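Local coordinates for ALDH21) (Physcomitrella patens subsp. patens, PDB 5MZ5), which oxidises succinic semialdehyde to succinate with NADP(+) as cofactor, as a tetrameric member of the aldehyde dehydrogenase family, at residues A93-G96 with A97-K101; Q120-T123 with M124-G127; D295-V298 with P299-Y303. All coordinates share one frame; numbering follows the deposited sequence.

Contact 1 of 3, residues A93-G96 with A97-K101; sequences AAMG and AYERK
Gly96 O accepts two backbone hydrogen bonds from the first turn of helix 97-113. Arg100 N reaches it at 3.2 Å and lies in the carbonyl plane. Glu99 N reaches it at 3.0 Å from above that plane, with a more bent N-H angle of 132°. Gly96 is the N-cap of this helix, and the turn joins it to the end of helix 75-94. The carboxylate of Glu99, three residues into the helix, accepts from the backbone of the N-cap. Its OE2 meets Gly96 N at 2.9 Å, nearly straight at 165°, through the lone pair anti to the other carboxylate oxygen. The side chain leaves with CG beside its backbone N (chi1 -67°) and then runs extended, which carries the carboxylate back over the cap. Gly96 CA lies 4.1 Å from Tyr98 CE1, and a CB on this residue would clash with that ring atom. The Met95 chain bends at its last torsion and sets CE against Glu99 CB, 3.9 Å away. The guanidinium of Arg100 is held from outside by Ser151 O and Ala204 O. Ala97 N bonds to Asp162 of a second subunit, so this helix start also meets the tetramer interface. A water lies between the two segments, 3.1 Å from Met95 O, and accepts from Arg100 NH2 at 2.8 Å.

Contact 2 of 3, residues Q120-T123 with M124-G127; sequences QTLT and MESG
The flat carbonyl group of Leu122 is met on both faces by Ser126. The hydroxyl OG donates to Leu122 O at 2.7 Å from 44° above the plane. The backbone N of the same serine donates at 2.9 Å from the opposite face, tilted by 22°. This is the C-terminal end of helix 115-126. Ser126 OG sits between its backbone N and carbonyl carbon (chi1 77°), a position that turns the hydroxyl back onto the preceding turn. The same OG bonds to Lys128 N, just past the helix. With an alanine in place of Ser126, Leu122 O would probably keep a single donor among these residues and Lys128 N would lose this acceptor, leaving the helix end less firmly tied. Gly127 leaves the helix with positive phi, yet its N still bonds to Thr123 O at 2.8 Å. Two residues earlier, Glu125 N donates to Thr121 O at 3.0 Å. The Glu125 side chain rises alongside that carbonyl, with CG 3.4 Å from Thr121 O. Its carboxylate then leaves the helix: OE1 accepts from Leu219 N and OE2 pairs with Ser220 OG, at the start of helix 219-229. The Ser126 side chain lies about 6 Å from that of Trp188, which binds NADP(+). The chemistry implies a buried carboxylate whose charge is likely to be eased by a neighbouring helix N-terminus, and a helix end closed by hydrogen bonds.

Contact 3 of 3, residues D295-V298 with P299-Y303; sequences DDYV and PDLDY
The peptide bond between Val298 and Pro299 is cis, which brings Val298 CA and Pro299 CA to 3.1 Å, and the chain turns here, with Tyr297 beside Leu301. These two side chains run side by side and point the same way. Leu301 CD1 stands over the centre of the Tyr297 ring in a CH-pi contact. It is 3.7 Å from the ring centroid and only 13° off the ring normal. Leu301 CG lies opposite its own backbone N, which sends the branch toward Tyr297, and chi2 of 62° then sets CD1 over the ring. Tyr297 CB also lies 3.5 Å from Leu301 N. Tyr297 OH is hydrogen-bonded to Glu335 of helix 333-345, which ties the far end of the ring to that helix. Val298 O lies at the edge of the Tyr303 ring, near its plane, 3.5 Å from CD2. No hydrogen bond joins the two segments, so packing and the cis proline carry the contact. The helix start is secured within 299-303 itself. Asp300 OD1 accepts from Tyr303 N at 3.0 Å with an N-H angle of 168°. The donor comes in nearly along the C-O bond of the carboxylate. Outside, Thr304 OG1 bonds to Val298 N and to Asp300 O, which ties the loop to the first turn. Tyr303 also packs on Arg510 of a fourth subunit. The whole is a strand-turn-helix connection from strand 290-294 to helix 301-313, closed by an aspartate N-cap, in an alpha/beta part of the aldehyde dehydrogenase fold.

The three contacts come in series along the chain and none touches another. Contacts 1 and 2 belong to neighbouring helices, 97-113 and 115-126, one at a helix start and the other at a helix end. Their centres are still 33 Å apart. Contact 3 follows much later, between strand 290-294 of the mixed eight-stranded sheet and helix 301-313. Its centre is 34 Å from that of contact 2 and 47 Å from that of contact 1. Contact 2 is buried and comes near the NADP(+) and succinate site. Contacts 1 and 3 lie away from the annotated sites, and both meet other subunits of the tetramer.

Contact 1 of 3, residues A93-G96 with A97-K101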
loop_
_atom_site.group_PDB
_atom_site.type_symbol
_atom_site.label_atom_id
_atom_site.label_comp_id
_atom_site.label_asym_id
_atom_site.label_seq_id
_atom_site.Cartn_x
_atom_site.Cartn_y
_atom_site.Cartn_z
ATOM N N ALA A 93 20.077 -14.147 5.661
ATOM C CA ALA A 93 19.617 -12.790 5.970
ATOM C C ALA A 93 20.489 -11.690 5.322
ATOM O O ALA A 93 19.978 -10.606 5.069
ATOM C CB ALA A 93 19.540 -12.600 7.482
ATOM N N ALA A 94 21.777 -11.975 5.024
ATOM C CA ALA A 94 22.728 -11.045 4.392
ATOM C C ALA A 94 22.711 -11.092 2.844
ATOM O O ALA A 94 23.325 -10.244 2.211
ATOM C CB ALA A 94 24.152 -11.284 4.912
ATOM N N MET A 95 22.045 -12.082 2.236
ATOM C CA MET A 95 21.946 -12.156 0.774
ATOM C C MET A 95 21.265 -10.881 0.234
ATOM O O MET A 95 20.307 -10.372 0.842
ATOM C CB MET A 95 21.051 -13.335 0.364
ATOM C CG MET A 95 21.688 -14.694 0.533
ATOM S SD MET A 95 20.494 -15.995 0.204
ATOM C CE MET A 95 20.581 -16.097 -1.612
ATOM N N GLY A 96 21.736 -10.413 -0.918
ATOM C CA GLY A 96 21.100 -9.309 -1.627
ATOM C C GLY A 96 19.787 -9.811 -2.198
ATOM O O GLY A 96 19.642 -11.018 -2.430
ATOM N N ALA A 97 18.802 -8.907 -2.385
ATOM C CA ALA A 97 17.478 -9.260 -2.926
ATOM C C ALA A 97 17.596 -9.946 -4.295
ATOM O O ALA A 97 16.902 -10.934 -4.543
ATOM C CB ALA A 97 16.572 -8.027 -3.009
ATOM N N TYR A 98 18.534 -9.463 -5.140
ATOM C CA TYR A 98 18.819 -10.005 -6.472
ATOM C C TYR A 98 19.399 -11.434 -6.389
ATOM O O TYR A 98 19.234 -12.204 -7.331
ATOM C CB TYR A 98 19.763 -9.064 -7.280
ATOM C CG TYR A 98 21.185 -9.038 -6.749
ATOM C CD1 TYR A 98 21.546 -8.190 -5.702
ATOM C CD2 TYR A 98 22.150 -9.918 -7.236
ATOM C CE1 TYR A 98 22.826 -8.221 -5.150
ATOM C CE2 TYR A 98 23.441 -9.951 -6.698
ATOM C CZ TYR A 98 23.773 -9.097 -5.657
ATOM O OH TYR A 98 25.046 -9.099 -5.130
ATOM N N GLU A 99 20.093 -11.773 -5.281
ATOM C CA GLU A 99 20.651 -13.120 -5.078
ATOM C C GLU A 99 19.537 -14.096 -4.767
ATOM O O GLU A 99 19.549 -15.202 -5.297
ATOM C CB GLU A 99 21.720 -13.146 -3.965
ATOM C CG GLU A 99 22.977 -12.384 -4.326
ATOM C CD GLU A 99 24.083 -12.425 -3.289
ATOM O OE1 GLU A 99 25.198 -12.871 -3.648
ATOM O OE2 GLU A 99 23.841 -12.030 -2.124
ATOM N N ARG A 100 18.561 -13.681 -3.932
ATOM C CA ARG A 100 17.383 -14.496 -3.593
ATOM C C ARG A 100 16.570 -14.725 -4.873
ATOM O O ARG A 100 16.174 -15.856 -5.139
ATOM C CB ARG A 100 16.521 -13.845 -2.494
ATOM C CG ARG A 100 17.254 -13.663 -1.170
ATOM C CD ARG A 100 16.318 -13.277 -0.036
ATOM N NE ARG A 100 15.462 -12.126 -0.344
ATOM C CZ ARG A 100 15.773 -10.859 -0.080
ATOM N NH1 ARG A 100 14.927 -9.888 -0.380
ATOM N NH2 ARG A 100 16.926 -10.558 0.508
ATOM N N LYS A 101 16.422 -13.664 -5.708
ATOM C CA LYS A 101 15.742 -13.731 -6.999
ATOM C C LYS A 101 16.431 -14.714 -7.950
ATOM O O LYS A 101 15.744 -15.493 -8.610
ATOM C CB LYS A 101 15.690 -12.343 -7.649
ATOM C CG LYS A 101 14.769 -12.285 -8.870
ATOM C CD LYS A 101 14.792 -10.928 -9.533
ATOM C CE LYS A 101 13.697 -10.849 -10.566
ATOM N NZ LYS A 101 13.937 -9.766 -11.542
HETATM O O HOH W 1 18.306 -11.968 2.558
#

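Contact 2 of 3, residues Q120-T123 with M124-G127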
loop_
_atom_site.group_PDB
_atom_site.type_symbol
_atom_site.label_atom_id
_atom_site.label_comp_id
_atom_site.label_asym_id
_atom_site.label_seq_id
_atom_site.Cartn_x
_atom_site.Cartn_y
_atom_site.Cartn_z
ATOM N N GLN A 120 6.045 -37.010 -14.888
ATOM C CA GLN A 120 6.022 -38.478 -14.867
ATOM C C GLN A 120 6.255 -39.031 -13.453
ATOM O O GLN A 120 5.544 -39.936 -13.040
ATOM C CB GLN A 120 7.031 -39.081 -15.872
ATOM C CG GLN A 120 6.622 -38.922 -17.353
ATOM C CD GLN A 120 5.402 -39.721 -17.749
ATOM O OE1 GLN A 120 5.154 -40.823 -17.248
ATOM N NE2 GLN A 120 4.619 -39.192 -18.680
ATOM N N THR A 121 7.218 -38.445 -12.710
ATOM C CA THR A 121 7.552 -38.794 -11.326
ATOM C C THR A 121 6.367 -38.500 -10.414
ATOM O O THR A 121 6.084 -39.296 -9.525
ATOM C CB THR A 121 8.818 -38.038 -10.877
ATOM O OG1 THR A 121 9.894 -38.382 -11.748
ATOM C CG2 THR A 121 9.211 -38.351 -9.444
ATOM N N LEU A 122 5.692 -37.350 -10.633
ATOM C CA LEU A 122 4.511 -36.916 -9.899
ATOM C C LEU A 122 3.377 -37.899 -10.046
ATOM O O LEU A 122 2.814 -38.316 -9.045
ATOM C CB LEU A 122 4.049 -35.549 -10.396
ATOM C CG LEU A 122 4.328 -34.352 -9.544
ATOM C CD1 LEU A 122 3.783 -33.108 -10.220
ATOM C CD2 LEU A 122 3.681 -34.496 -8.148
ATOM N N THR A 123 3.030 -38.270 -11.289
ATOM C CA THR A 123 1.976 -39.248 -11.583
ATOM C C THR A 123 2.289 -40.601 -10.926
ATOM O O THR A 123 1.418 -41.206 -10.302
ATOM C CB THR A 123 1.789 -39.351 -13.102
ATOM O OG1 THR A 123 1.112 -38.175 -13.501
ATOM C CG2 THR A 123 0.961 -40.586 -13.527
ATOM N N MET A 124 3.541 -41.051 -11.055
ATOM C CA MET A 124 4.015 -42.299 -10.479
ATOM C C MET A 124 3.819 -42.344 -8.943
ATOM O O MET A 124 3.177 -43.273 -8.435
ATOM C CB MET A 124 5.484 -42.537 -10.903
ATOM C CG MET A 124 6.063 -43.883 -10.488
ATOM S SD MET A 124 6.643 -43.848 -8.766
ATOM C CE MET A 124 8.209 -42.983 -8.989
ATOM N N GLU A 125 4.371 -41.358 -8.212
ATOM C CA GLU A 125 4.301 -41.391 -6.751
ATOM C C GLU A 125 2.961 -40.934 -6.154
ATOM O O GLU A 125 2.697 -41.262 -5.002
ATOM C CB GLU A 125 5.459 -40.605 -6.130
ATOM C CG GLU A 125 5.318 -39.093 -6.251
ATOM C CD GLU A 125 6.361 -38.291 -5.506
ATOM O OE1 GLU A 125 7.116 -38.892 -4.713
ATOM O OE2 GLU A 125 6.408 -37.056 -5.695
ATOM N N SER A 126 2.163 -40.133 -6.888
ATOM C CA SER A 126 0.904 -39.638 -6.332
ATOM C C SER A 126 -0.331 -40.344 -6.880
ATOM O O SER A 126 -1.387 -40.307 -6.243
ATOM C CB SER A 126 0.790 -38.123 -6.510
ATOM O OG SER A 126 0.444 -37.782 -7.842
ATOM N N GLY A 127 -0.198 -40.961 -8.054
ATOM C CA GLY A 127 -1.315 -41.617 -8.715
ATOM C C GLY A 127 -2.219 -40.649 -9.464
ATOM O O GLY A 127 -3.261 -41.056 -9.981
#

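Contact 3 of 3, residues D295-V298 with P299-Y303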
loop_
_atom_site.group_PDB
_atom_site.type_symbol
_atom_site.label_atom_id
_atom_site.label_comp_id
_atom_site.label_asym_id
_atom_site.label_seq_id
_atom_site.Cartn_x
_atom_site.Cartn_y
_atom_site.Cartn_z
ATOM N N ASP A 295 -27.209 -21.037 -8.699
ATOM C CA ASP A 295 -28.436 -20.231 -8.753
ATOM C C ASP A 295 -28.752 -19.768 -10.176
ATOM O O ASP A 295 -29.818 -19.227 -10.423
ATOM C CB ASP A 295 -28.370 -19.038 -7.766
ATOM C CG ASP A 295 -29.737 -18.522 -7.325
ATOM O OD1 ASP A 295 -30.466 -19.267 -6.632
ATOM O OD2 ASP A 295 -30.057 -17.364 -7.634
ATOM N N ASP A 296 -27.823 -20.012 -11.108
ATOM C CA ASP A 296 -27.882 -19.655 -12.530
ATOM C C ASP A 296 -26.841 -20.479 -13.289
ATOM O O ASP A 296 -25.974 -21.097 -12.669
ATOM C CB ASP A 296 -27.548 -18.144 -12.732
ATOM C CG ASP A 296 -28.717 -17.182 -12.619
ATOM O OD1 ASP A 296 -29.743 -17.402 -13.308
ATOM O OD2 ASP A 296 -28.586 -16.177 -11.900
ATOM N N TYR A 297 -26.905 -20.457 -14.632
ATOM C CA TYR A 297 -25.925 -21.100 -15.514
ATOM C C TYR A 297 -25.081 -19.956 -16.049
ATOM O O TYR A 297 -25.628 -19.029 -16.655
ATOM C CB TYR A 297 -26.597 -21.859 -16.677
ATOM C CG TYR A 297 -27.641 -22.877 -16.282
ATOM C CD1 TYR A 297 -27.545 -23.578 -15.080
ATOM C CD2 TYR A 297 -28.685 -23.201 -17.144
ATOM C CE1 TYR A 297 -28.510 -24.511 -14.710
ATOM C CE2 TYR A 297 -29.643 -24.153 -16.797
ATOM C CZ TYR A 297 -29.546 -24.811 -15.580
ATOM O OH TYR A 297 -30.480 -25.750 -15.227
ATOM N N VAL A 298 -23.775 -19.943 -15.733
ATOM C CA VAL A 298 -22.927 -18.824 -16.155
ATOM C C VAL A 298 -21.660 -19.295 -16.903
ATOM O O VAL A 298 -20.812 -19.924 -16.277
ATOM C CB VAL A 298 -22.577 -17.840 -14.987
ATOM C CG1 VAL A 298 -21.904 -16.570 -15.525
ATOM C CG2 VAL A 298 -23.810 -17.482 -14.146
ATOM N N PRO A 299 -21.458 -18.940 -18.203
ATOM C CA PRO A 299 -22.386 -18.209 -19.105
ATOM C C PRO A 299 -23.550 -19.078 -19.597
ATOM O O PRO A 299 -24.580 -18.549 -20.022
ATOM C CB PRO A 299 -21.474 -17.771 -20.263
ATOM C CG PRO A 299 -20.401 -18.838 -20.329
ATOM C CD PRO A 299 -20.214 -19.338 -18.904
ATOM N N ASP A 300 -23.390 -20.413 -19.535
ATOM C CA ASP A 300 -24.408 -21.368 -19.975
ATOM C C ASP A 300 -24.308 -22.678 -19.194
ATOM O O ASP A 300 -23.383 -22.844 -18.388
ATOM C CB ASP A 300 -24.340 -21.600 -21.508
ATOM C CG ASP A 300 -22.975 -22.014 -22.055
ATOM O OD1 ASP A 300 -22.338 -22.913 -21.462
ATOM O OD2 ASP A 300 -22.568 -21.473 -23.108
ATOM N N LEU A 301 -25.269 -23.600 -19.425
ATOM C CA LEU A 301 -25.350 -24.901 -18.760
ATOM C C LEU A 301 -24.114 -25.766 -18.996
ATOM O O LEU A 301 -23.574 -26.307 -18.035
ATOM C CB LEU A 301 -26.637 -25.647 -19.140
ATOM C CG LEU A 301 -26.861 -27.051 -18.515
ATOM C CD1 LEU A 301 -26.963 -26.991 -16.991
ATOM C CD2 LEU A 301 -28.098 -27.714 -19.103
ATOM N N ASP A 302 -23.667 -25.875 -20.259
ATOM C CA ASP A 302 -22.500 -26.672 -20.657
ATOM C C ASP A 302 -21.260 -26.286 -19.865
ATOM O O ASP A 302 -20.614 -27.163 -19.293
ATOM C CB ASP A 302 -22.231 -26.520 -22.166
ATOM C CG ASP A 302 -22.542 -27.756 -22.958
ATOM O OD1 ASP A 302 -23.737 -27.997 -23.237
ATOM O OD2 ASP A 302 -21.586 -28.470 -23.332
ATOM N N TYR A 303 -20.950 -24.969 -19.817
ATOM C CA TYR A 303 -19.809 -24.457 -19.079
ATOM C C TYR A 303 -19.978 -24.666 -17.570
ATOM O O TYR A 303 -19.008 -25.027 -16.916
ATOM C CB TYR A 303 -19.526 -22.980 -19.407
ATOM C CG TYR A 303 -18.217 -22.509 -18.820
ATOM C CD1 TYR A 303 -17.007 -22.781 -19.456
ATOM C CD2 TYR A 303 -18.176 -21.859 -17.590
ATOM C CE1 TYR A 303 -15.791 -22.388 -18.896
ATOM C CE2 TYR A 303 -16.969 -21.434 -17.039
ATOM C CZ TYR A 303 -15.777 -21.711 -17.690
ATOM O OH TYR A 303 -14.572 -21.349 -17.144
#